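M152 protein (Murid herpesvirus 1, PDB 4G59) is an MHC class I-like viral glycoprotein that probably helps infected cells escape immunity by reducing surface display of RAE-1 family NKG2D ligands and class I molecules. Local coordinates at residues L119-T130 and E142-Q150; I211-Y222 and V233-L242. All coordinates share one frame; numbering follows the deposited sequence.

Contact 1: residues L119-T130 and E142-Q150; sequences LTRYTVDKGVET and EDDIARYGQ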
loop_
_atom_site.group_PDB
_atom_site.type_symbol
_atom_site.label_atom_id
_atom_site.label_comp_id
_atom_site.label_asym_id
_atom_site.label_seq_id
_atom_site.Cartn_x
_atom_site.Cartn_y
_atom_site.Cartn_z
ATOM N N LEU B 119 6.042 -0.158 17.193
ATOM C CA LEU B 119 6.140 -0.559 18.596
ATOM C C LEU B 119 7.556 -0.494 19.166
ATOM O O LEU B 119 7.740 -0.073 20.308
ATOM C CB LEU B 119 5.632 -1.983 18.779
ATOM C CG LEU B 119 4.386 -2.383 18.004
ATOM C CD1 LEU B 119 4.147 -3.877 18.131
ATOM C CD2 LEU B 119 3.196 -1.584 18.494
ATOM N N THR B 120 8.544 -0.946 18.394
ATOM C CA THR B 120 9.913 -1.035 18.889
ATOM C C THR B 120 10.969 -0.619 17.859
ATOM O O THR B 120 10.821 -0.895 16.657
ATOM C CB THR B 120 10.249 -2.470 19.340
ATOM O OG1 THR B 120 10.052 -3.375 18.250
ATOM C CG2 THR B 120 9.385 -2.909 20.494
ATOM N N ARG B 121 12.030 0.036 18.332
ATOM C CA ARG B 121 13.205 0.309 17.508
ATOM C C ARG B 121 14.441 -0.315 18.162
ATOM O O ARG B 121 14.783 0.016 19.307
ATOM C CB ARG B 121 13.424 1.817 17.320
ATOM C CG ARG B 121 14.362 2.133 16.164
ATOM C CD ARG B 121 15.067 3.476 16.265
ATOM N NE ARG B 121 14.156 4.613 16.334
ATOM C CZ ARG B 121 13.907 5.289 17.453
ATOM N NH1 ARG B 121 14.504 4.933 18.588
ATOM N NH2 ARG B 121 13.066 6.315 17.447
ATOM N N TYR B 122 15.101 -1.221 17.443
ATOM C CA TYR B 122 16.295 -1.893 17.957
ATOM C C TYR B 122 17.532 -1.413 17.211
ATOM O O TYR B 122 17.644 -1.574 15.978
ATOM C CB TYR B 122 16.149 -3.415 17.862
ATOM C CG TYR B 122 17.402 -4.205 18.165
ATOM C CD1 TYR B 122 18.086 -4.035 19.364
ATOM C CD2 TYR B 122 17.889 -5.143 17.264
ATOM C CE1 TYR B 122 19.226 -4.764 19.648
ATOM C CE2 TYR B 122 19.038 -5.882 17.542
ATOM C CZ TYR B 122 19.699 -5.677 18.737
ATOM O OH TYR B 122 20.831 -6.403 19.021
ATOM N N THR B 123 18.420 -0.774 17.964
ATOM C CA THR B 123 19.743 -0.380 17.512
ATOM C C THR B 123 20.699 -1.168 18.392
ATOM O O THR B 123 20.408 -1.391 19.570
ATOM C CB THR B 123 19.970 1.134 17.698
ATOM O OG1 THR B 123 18.962 1.679 18.562
ATOM C CG2 THR B 123 19.893 1.834 16.368
ATOM N N VAL B 124 21.826 -1.610 17.841
ATOM C CA VAL B 124 22.728 -2.474 18.608
ATOM C C VAL B 124 23.503 -1.700 19.690
ATOM O O VAL B 124 23.894 -2.268 20.720
ATOM C CB VAL B 124 23.680 -3.262 17.691
ATOM C CG1 VAL B 124 24.832 -2.370 17.225
ATOM C CG2 VAL B 124 24.198 -4.521 18.391
ATOM N N ASP B 125 23.706 -0.404 19.459
ATOM C CA ASP B 125 24.334 0.448 20.460
ATOM C C ASP B 125 23.382 0.673 21.631
ATOM O O ASP B 125 23.732 0.380 22.774
ATOM C CB ASP B 125 24.843 1.772 19.859
ATOM C CG ASP B 125 23.724 2.708 19.436
ATOM O OD1 ASP B 125 22.637 2.215 19.072
ATOM O OD2 ASP B 125 23.931 3.940 19.472
ATOM N N LYS B 126 22.177 1.162 21.343
ATOM C CA LYS B 126 21.125 1.279 22.348
ATOM C C LYS B 126 20.546 -0.112 22.594
ATOM O O LYS B 126 21.147 -1.123 22.224
ATOM C CB LYS B 126 20.034 2.257 21.884
ATOM C CG LYS B 126 19.173 2.859 23.001
ATOM C CD LYS B 126 18.376 4.058 22.508
ATOM C CE LYS B 126 19.294 5.124 21.924
ATOM N NZ LYS B 126 18.618 6.447 21.759
ATOM N N GLY B 127 19.395 -0.175 23.241
ATOM C CA GLY B 127 18.738 -1.443 23.435
ATOM C C GLY B 127 17.536 -1.452 22.534
ATOM O O GLY B 127 17.557 -0.894 21.433
ATOM N N VAL B 128 16.480 -2.096 23.002
ATOM C CA VAL B 128 15.206 -2.003 22.328
ATOM C C VAL B 128 14.476 -0.843 22.954
ATOM O O VAL B 128 14.281 -0.809 24.156
ATOM C CB VAL B 128 14.406 -3.266 22.498
ATOM C CG1 VAL B 128 13.123 -3.175 21.679
ATOM C CG2 VAL B 128 15.224 -4.416 22.027
ATOM N N GLU B 129 14.118 0.132 22.135
ATOM C CA GLU B 129 13.331 1.255 22.576
ATOM C C GLU B 129 11.891 0.937 22.225
ATOM O O GLU B 129 11.590 0.614 21.076
ATOM C CB GLU B 129 13.792 2.493 21.839
ATOM C CG GLU B 129 13.110 3.765 22.239
ATOM C CD GLU B 129 13.698 4.959 21.518
ATOM O OE1 GLU B 129 14.732 4.793 20.824
ATOM O OE2 GLU B 129 13.122 6.059 21.637
ATOM N N THR B 130 11.007 0.990 23.218
ATOM C CA THR B 130 9.577 0.786 22.989
ATOM C C THR B 130 8.914 2.113 22.631
ATOM O O THR B 130 8.956 3.057 23.414
ATOM C CB THR B 130 8.875 0.180 24.217
ATOM O OG1 THR B 130 9.252 -1.197 24.354
ATOM C CG2 THR B 130 7.380 0.259 24.060
ATOM N N GLU B 142 4.831 -6.036 27.468
ATOM C CA GLU B 142 5.785 -5.143 26.855
ATOM C C GLU B 142 7.182 -5.768 26.778
ATOM O O GLU B 142 7.907 -5.537 25.808
ATOM C CB GLU B 142 5.816 -3.848 27.657
ATOM C CG GLU B 142 6.842 -2.827 27.221
ATOM C CD GLU B 142 6.450 -1.425 27.658
ATOM O OE1 GLU B 142 5.249 -1.091 27.551
ATOM O OE2 GLU B 142 7.326 -0.660 28.113
ATOM N N ASP B 143 7.551 -6.562 27.784
ATOM C CA ASP B 143 8.878 -7.173 27.833
ATOM C C ASP B 143 9.064 -8.109 26.648
ATOM O O ASP B 143 10.103 -8.092 25.969
ATOM C CB ASP B 143 9.076 -7.980 29.123
ATOM C CG ASP B 143 8.961 -7.140 30.371
ATOM O OD1 ASP B 143 9.799 -6.235 30.552
ATOM O OD2 ASP B 143 8.045 -7.411 31.180
ATOM N N ASP B 144 8.047 -8.936 26.421
ATOM C CA ASP B 144 8.056 -9.904 25.337
ATOM C C ASP B 144 8.129 -9.246 23.948
ATOM O O ASP B 144 8.862 -9.709 23.061
ATOM C CB ASP B 144 6.816 -10.793 25.440
ATOM C CG ASP B 144 7.088 -12.089 26.163
ATOM O OD1 ASP B 144 8.280 -12.454 26.265
ATOM O OD2 ASP B 144 6.109 -12.744 26.609
ATOM N N ILE B 145 7.372 -8.168 23.773
ATOM C CA ILE B 145 7.374 -7.414 22.520
ATOM C C ILE B 145 8.736 -6.768 22.236
ATOM O O ILE B 145 9.246 -6.815 21.111
ATOM C CB ILE B 145 6.293 -6.337 22.537
ATOM C CG1 ILE B 145 4.913 -6.994 22.556
ATOM C CG2 ILE B 145 6.453 -5.378 21.360
ATOM C CD1 ILE B 145 3.805 -6.061 22.967
ATOM N N ALA B 146 9.323 -6.184 23.271
ATOM C CA ALA B 146 10.626 -5.558 23.161
ATOM C C ALA B 146 11.686 -6.591 22.794
ATOM O O ALA B 146 12.576 -6.327 21.977
ATOM C CB ALA B 146 10.979 -4.861 24.465
ATOM N N ARG B 147 11.603 -7.769 23.401
ATOM C CA ARG B 147 12.663 -8.765 23.221
ATOM C C ARG B 147 12.607 -9.320 21.798
ATOM O O ARG B 147 13.644 -9.623 21.180
ATOM C CB ARG B 147 12.619 -9.848 24.328
ATOM C CG ARG B 147 11.917 -11.172 23.989
ATOM C CD ARG B 147 11.864 -12.165 25.198
ATOM N NE ARG B 147 11.036 -11.696 26.325
ATOM C CZ ARG B 147 11.521 -11.237 27.485
ATOM N NH1 ARG B 147 12.836 -11.183 27.694
ATOM N NH2 ARG B 147 10.698 -10.824 28.439
ATOM N N TYR B 148 11.396 -9.404 21.252
ATOM C CA TYR B 148 11.244 -9.840 19.871
ATOM C C TYR B 148 11.547 -8.710 18.883
ATOM O O TYR B 148 11.832 -8.968 17.699
ATOM C CB TYR B 148 9.871 -10.463 19.645
ATOM C CG TYR B 148 9.843 -11.907 20.078
ATOM C CD1 TYR B 148 10.241 -12.914 19.214
ATOM C CD2 TYR B 148 9.438 -12.263 21.360
ATOM C CE1 TYR B 148 10.228 -14.241 19.608
ATOM C CE2 TYR B 148 9.427 -13.581 21.764
ATOM C CZ TYR B 148 9.823 -14.570 20.886
ATOM O OH TYR B 148 9.813 -15.888 21.293
ATOM N N GLY B 149 11.519 -7.472 19.387
ATOM C CA GLY B 149 11.969 -6.314 18.631
ATOM C C GLY B 149 13.432 -6.396 18.208
ATOM O O GLY B 149 13.896 -5.659 17.334
ATOM N N GLN B 150 14.181 -7.298 18.818
ATOM C CA GLN B 150 15.562 -7.481 18.402
ATOM C C GLN B 150 15.648 -8.105 17.020
ATOM O O GLN B 150 16.658 -7.981 16.332
ATOM C CB GLN B 150 16.321 -8.330 19.410
ATOM C CG GLN B 150 16.701 -7.581 20.648
ATOM C CD GLN B 150 17.534 -8.433 21.560
ATOM O OE1 GLN B 150 17.951 -9.534 21.187
ATOM N NE2 GLN B 150 17.781 -7.942 22.765
HETATM O O HOH W 1 12.392 -3.406 16.606
HETATM O O HOH W 2 7.724 -3.264 23.945
#

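Contact 2: residues I211-Y222 and V233-L242; sequences ISLANGVDIYKY and VEAWLDLRDL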
loop_
_atom_site.group_PDB
_atom_site.type_symbol
_atom_site.label_atom_id
_atom_site.label_comp_id
_atom_site.label_asym_id
_atom_site.label_seq_id
_atom_site.Cartn_x
_atom_site.Cartn_y
_atom_site.Cartn_z
ATOM N N ILE B 211 5.635 12.650 -6.609
ATOM C CA ILE B 211 4.713 13.370 -7.470
ATOM C C ILE B 211 3.863 14.308 -6.598
ATOM O O ILE B 211 3.334 13.895 -5.560
ATOM C CB ILE B 211 3.848 12.396 -8.282
ATOM C CG1 ILE B 211 2.877 13.135 -9.181
ATOM C CG2 ILE B 211 3.070 11.475 -7.391
ATOM C CD1 ILE B 211 2.398 12.251 -10.350
ATOM N N SER B 212 3.770 15.570 -7.002
ATOM C CA SER B 212 3.013 16.561 -6.265
ATOM C C SER B 212 2.568 17.609 -7.283
ATOM O O SER B 212 2.964 17.535 -8.454
ATOM C CB SER B 212 3.873 17.181 -5.161
ATOM O OG SER B 212 4.910 17.983 -5.708
ATOM N N LEU B 213 1.734 18.559 -6.859
ATOM C CA LEU B 213 1.235 19.598 -7.769
ATOM C C LEU B 213 1.991 20.888 -7.515
ATOM O O LEU B 213 2.339 21.181 -6.374
ATOM C CB LEU B 213 -0.260 19.835 -7.555
ATOM C CG LEU B 213 -1.096 20.256 -8.758
ATOM C CD1 LEU B 213 -1.246 19.065 -9.688
ATOM C CD2 LEU B 213 -2.468 20.791 -8.313
ATOM N N ALA B 214 2.217 21.673 -8.566
ATOM C CA ALA B 214 3.131 22.815 -8.495
ATOM C C ALA B 214 2.744 23.848 -7.446
ATOM O O ALA B 214 3.610 24.424 -6.784
ATOM C CB ALA B 214 3.263 23.469 -9.854
ATOM N N ASN B 215 1.447 24.098 -7.302
ATOM C CA ASN B 215 1.000 25.139 -6.384
ATOM C C ASN B 215 0.748 24.641 -4.965
ATOM O O ASN B 215 0.297 25.404 -4.117
ATOM C CB ASN B 215 -0.227 25.883 -6.943
ATOM C CG ASN B 215 -1.512 25.075 -6.831
ATOM O OD1 ASN B 215 -1.490 23.845 -6.718
ATOM N ND2 ASN B 215 -2.645 25.768 -6.863
ATOM N N GLY B 216 1.022 23.362 -4.705
ATOM C CA GLY B 216 0.940 22.843 -3.349
ATOM C C GLY B 216 -0.347 22.125 -2.968
ATOM O O GLY B 216 -0.416 21.457 -1.922
ATOM N N VAL B 217 -1.372 22.264 -3.799
ATOM C CA VAL B 217 -2.646 21.577 -3.564
ATOM C C VAL B 217 -2.443 20.077 -3.391
ATOM O O VAL B 217 -1.741 19.468 -4.200
ATOM C CB VAL B 217 -3.591 21.785 -4.743
ATOM C CG1 VAL B 217 -4.813 20.882 -4.602
ATOM C CG2 VAL B 217 -4.003 23.236 -4.823
ATOM N N ASP B 218 -3.043 19.473 -2.364
ATOM C CA ASP B 218 -2.840 18.035 -2.134
ATOM C C ASP B 218 -3.420 17.167 -3.256
ATOM O O ASP B 218 -4.446 17.492 -3.865
ATOM C CB ASP B 218 -3.383 17.586 -0.776
ATOM C CG ASP B 218 -2.556 18.113 0.387
ATOM O OD1 ASP B 218 -1.316 18.220 0.237
ATOM O OD2 ASP B 218 -3.152 18.423 1.448
ATOM N N ILE B 219 -2.726 16.074 -3.539
ATOM C CA ILE B 219 -3.200 15.063 -4.468
ATOM C C ILE B 219 -2.999 13.712 -3.809
ATOM O O ILE B 219 -2.262 13.587 -2.836
ATOM C CB ILE B 219 -2.412 15.089 -5.796
ATOM C CG1 ILE B 219 -0.910 14.982 -5.542
ATOM C CG2 ILE B 219 -2.707 16.354 -6.582
ATOM C CD1 ILE B 219 -0.117 15.139 -6.818
ATOM N N TYR B 220 -3.656 12.699 -4.347
ATOM C CA TYR B 220 -3.519 11.355 -3.846
ATOM C C TYR B 220 -2.594 10.633 -4.821
ATOM O O TYR B 220 -2.777 10.724 -6.032
ATOM C CB TYR B 220 -4.904 10.704 -3.800
ATOM C CG TYR B 220 -4.860 9.246 -3.426
ATOM C CD1 TYR B 220 -4.323 8.843 -2.223
ATOM C CD2 TYR B 220 -5.357 8.273 -4.284
ATOM C CE1 TYR B 220 -4.268 7.516 -1.882
ATOM C CE2 TYR B 220 -5.308 6.936 -3.949
ATOM C CZ TYR B 220 -4.758 6.569 -2.751
ATOM O OH TYR B 220 -4.716 5.240 -2.410
ATOM N N LYS B 221 -1.590 9.940 -4.299
ATOM C CA LYS B 221 -0.561 9.345 -5.147
ATOM C C LYS B 221 -0.191 7.992 -4.609
ATOM O O LYS B 221 -0.373 7.728 -3.415
ATOM C CB LYS B 221 0.700 10.209 -5.184
ATOM C CG LYS B 221 1.042 10.846 -3.860
ATOM C CD LYS B 221 2.526 11.134 -3.712
ATOM C CE LYS B 221 2.757 12.141 -2.583
ATOM N NZ LYS B 221 2.122 13.477 -2.843
ATOM N N TYR B 222 0.361 7.145 -5.475
ATOM C CA TYR B 222 0.821 5.830 -5.049
ATOM C C TYR B 222 1.702 5.279 -6.147
ATOM O O TYR B 222 1.754 5.861 -7.233
ATOM C CB TYR B 222 -0.378 4.910 -4.822
ATOM C CG TYR B 222 -1.372 4.944 -5.962
ATOM C CD1 TYR B 222 -1.113 4.279 -7.152
ATOM C CD2 TYR B 222 -2.566 5.641 -5.847
ATOM C CE1 TYR B 222 -2.011 4.304 -8.202
ATOM C CE2 TYR B 222 -3.472 5.677 -6.888
ATOM C CZ TYR B 222 -3.191 5.003 -8.061
ATOM O OH TYR B 222 -4.079 5.029 -9.106
ATOM N N VAL B 233 3.906 5.274 -11.421
ATOM C CA VAL B 233 3.684 6.345 -10.441
ATOM C C VAL B 233 2.421 7.038 -10.899
ATOM O O VAL B 233 2.295 7.374 -12.072
ATOM C CB VAL B 233 4.838 7.366 -10.424
ATOM C CG1 VAL B 233 4.554 8.489 -9.406
ATOM C CG2 VAL B 233 6.151 6.663 -10.127
ATOM N N GLU B 234 1.468 7.238 -9.994
ATOM C CA GLU B 234 0.176 7.754 -10.419
ATOM C C GLU B 234 -0.360 8.682 -9.360
ATOM O O GLU B 234 -0.137 8.446 -8.177
ATOM C CB GLU B 234 -0.802 6.603 -10.669
ATOM C CG GLU B 234 -2.141 7.021 -11.298
ATOM C CD GLU B 234 -2.793 5.886 -12.079
ATOM O OE1 GLU B 234 -2.641 5.834 -13.325
ATOM O OE2 GLU B 234 -3.447 5.033 -11.450
ATOM N N ALA B 235 -1.055 9.741 -9.777
ATOM C CA ALA B 235 -1.623 10.712 -8.824
ATOM C C ALA B 235 -2.961 11.215 -9.311
ATOM O O ALA B 235 -3.198 11.271 -10.521
ATOM C CB ALA B 235 -0.672 11.902 -8.581
ATOM N N TRP B 236 -3.813 11.614 -8.374
ATOM C CA TRP B 236 -5.146 12.096 -8.693
ATOM C C TRP B 236 -5.415 13.488 -8.135
ATOM O O TRP B 236 -5.137 13.765 -6.958
ATOM C CB TRP B 236 -6.181 11.129 -8.133
ATOM C CG TRP B 236 -6.202 9.839 -8.875
ATOM C CD1 TRP B 236 -5.489 8.713 -8.588
ATOM C CD2 TRP B 236 -6.982 9.539 -10.037
ATOM N NE1 TRP B 236 -5.781 7.723 -9.504
ATOM C CE2 TRP B 236 -6.693 8.207 -10.408
ATOM C CE3 TRP B 236 -7.888 10.265 -10.808
ATOM C CZ2 TRP B 236 -7.287 7.588 -11.526
ATOM C CZ3 TRP B 236 -8.484 9.647 -11.915
ATOM C CH2 TRP B 236 -8.180 8.328 -12.260
ATOM N N LEU B 237 -5.964 14.346 -8.994
ATOM C CA LEU B 237 -6.355 15.706 -8.631
ATOM C C LEU B 237 -7.874 15.830 -8.773
ATOM O O LEU B 237 -8.490 15.283 -9.715
ATOM C CB LEU B 237 -5.651 16.730 -9.550
ATOM C CG LEU B 237 -6.170 18.177 -9.604
ATOM C CD1 LEU B 237 -5.843 18.915 -8.315
ATOM C CD2 LEU B 237 -5.631 18.959 -10.801
ATOM N N ASP B 238 -8.468 16.546 -7.835
ATOM C CA ASP B 238 -9.865 16.869 -7.922
ATOM C C ASP B 238 -9.886 18.334 -8.261
ATOM O O ASP B 238 -9.484 19.161 -7.467
ATOM C CB ASP B 238 -10.548 16.638 -6.579
ATOM C CG ASP B 238 -12.046 16.798 -6.650
ATOM O OD1 ASP B 238 -12.546 17.342 -7.641
ATOM O OD2 ASP B 238 -12.730 16.373 -5.711
ATOM N N LEU B 239 -10.361 18.662 -9.446
ATOM C CA LEU B 239 -10.484 20.041 -9.819
ATOM C C LEU B 239 -11.483 20.529 -8.802
ATOM O O LEU B 239 -12.287 19.761 -8.296
ATOM C CB LEU B 239 -11.034 20.186 -11.232
ATOM C CG LEU B 239 -10.147 19.691 -12.370
ATOM C CD1 LEU B 239 -10.861 19.806 -13.684
ATOM C CD2 LEU B 239 -8.845 20.443 -12.413
ATOM N N ARG B 240 -11.417 21.796 -8.460
ATOM C CA ARG B 240 -12.310 22.323 -7.451
ATOM C C ARG B 240 -11.663 22.094 -6.111
ATOM O O ARG B 240 -12.288 22.276 -5.081
ATOM C CB ARG B 240 -13.608 21.515 -7.390
ATOM C CG ARG B 240 -13.602 20.302 -6.490
ATOM C CD ARG B 240 -15.042 19.897 -6.180
ATOM N NE ARG B 240 -15.161 18.621 -5.478
ATOM C CZ ARG B 240 -15.691 17.522 -6.005
ATOM N NH1 ARG B 240 -16.161 17.538 -7.245
ATOM N NH2 ARG B 240 -15.754 16.408 -5.295
ATOM N N ASP B 241 -10.385 21.747 -6.132
ATOM C CA ASP B 241 -9.585 21.768 -4.934
ATOM C C ASP B 241 -8.694 22.887 -5.405
ATOM O O ASP B 241 -7.920 23.448 -4.648
ATOM C CB ASP B 241 -8.783 20.500 -4.688
ATOM C CG ASP B 241 -9.512 19.517 -3.810
ATOM O OD1 ASP B 241 -10.589 19.865 -3.309
ATOM O OD2 ASP B 241 -9.017 18.396 -3.617
ATOM N N LEU B 242 -8.831 23.203 -6.686
ATOM C CA LEU B 242 -8.089 24.286 -7.314
ATOM C C LEU B 242 -8.809 25.631 -7.176
ATOM O O LEU B 242 -8.269 26.676 -7.557
ATOM C CB LEU B 242 -7.824 23.971 -8.792
ATOM C CG LEU B 242 -6.799 22.861 -9.067
ATOM C CD1 LEU B 242 -6.304 22.929 -10.488
ATOM C CD2 LEU B 242 -5.627 22.939 -8.093
#

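Contact 1: residues L119-T130 and E142-Q150
L119 meets I145 by methyl contact, CD1 to CG2 at 4.2 Å, two branched aliphatic chains suited to the buried underside of the helix. T120 uses both of its branches. Its CG2 lies against the same I145 methyl, while its hydroxyl, set between backbone N and carbonyl carbon by chi1 58°, turns to the helix end, where OG1 lies 3.5 Å from CA of G149. With no side chain at G149, the strand and helix end can come this near. The hydroxyl is hydrogen-bonded to OE1 of Q112, and a water within hydrogen-bonding distance of both T120 OG1 and G149 O probably bridges them.

Y122 offers a ring face to Q150: CG of the glutamine stands 3.9 Å from the ring centroid, 9° off the normal, a CH-pi contact. It is CG, not the amide, that touches; the extended chain carries the amide up and away, its plane 23° from that of the ring. Beyond the turn, V128 straddles a carbonyl, its CG1 and CG2 lying 3.2 and 3.3 Å from A146 O, and CG2 also reaches CG of Q150. Last comes T130, whose small polar side chain suits the partly exposed margin: a second water links its OG1 (2.6 Å) to E142 O, and its methyl rests near the carboxylate carbon of E142.

Helix 142-148 thus lies over strands 117-123 and 128-130, the edge of the eight-stranded antiparallel sheet, as in an MHC-like platform. Y148, which points away from the strands, stacks on Y84 of helix 68-89; I145 touches Y84 too.

Contact 2: residues I211-Y222 and V233-L242
Y220 and W236 form a hydrogen-bonded antiparallel pair, joined by Y220 N to W236 O (3.2 Å) and W236 N to Y220 O (2.7 Å). Y222 and E234 form the next such pair; between them K221 and A235 make a non-hydrogen-bonded one.

Side-chain polar contacts gather on the face carrying Y220, Y222, E234 and W236. The indole N-H of W236 points to Y222 OH at 3.2 Å, a fairly straight bond (163°), so the hydroxyl oxygen sits at the indole edge. With CG between backbone N and carbonyl carbon (chi1 48°), the Y222 ring lies alongside the E234 side chain, ring and carboxylate planes 83° apart. Its hydroxyl donates to E234 OE2, though the modelled distance is doubtfully short. Tyrosine probably suits this place because its OH can both accept and donate; T200 holds the second carboxylate oxygen.

On the face opposite W236, small A235 is shared, its CB 3.6 Å from I211 CD1 and 3.7 Å from I219 CD1. Farther along, L213 CD2 touches L237 CD1 (3.9 Å), and past the strand ends V217 CG2 meets L242 CD2 between loops, although L242 is poorly ordered.

Strands 220-225 and 231-238 form a hairpin, with strand 196-203 on the other side of 231-238. Strand 210-213 belongs to the second sheet and packs across the apolar face, whereas W236 stacks on an aromatic side chain of another protein's chain.

In the fold
Contact 1 and contact 2 belong to different parts of the chain and do not touch: their centres lie 38 Å apart and their nearest atoms about 23 Å. They follow one another in sequence, contact 1 closing before contact 2 opens. The first sets a helix on the edge of the eight-stranded sheet of the MHC-like platform; the second joins two four-stranded sheets of a sandwich, consistent with an immunoglobulin-like domain following a platform. Only contact 2 reaches the partner protein in this assembly, through residues such as W236 and D238. It also lies near a glycan, the side chain of K221 being about 5 Å from the N-acetylglucosamine attached at N210, a modification rather than a pocket ligand.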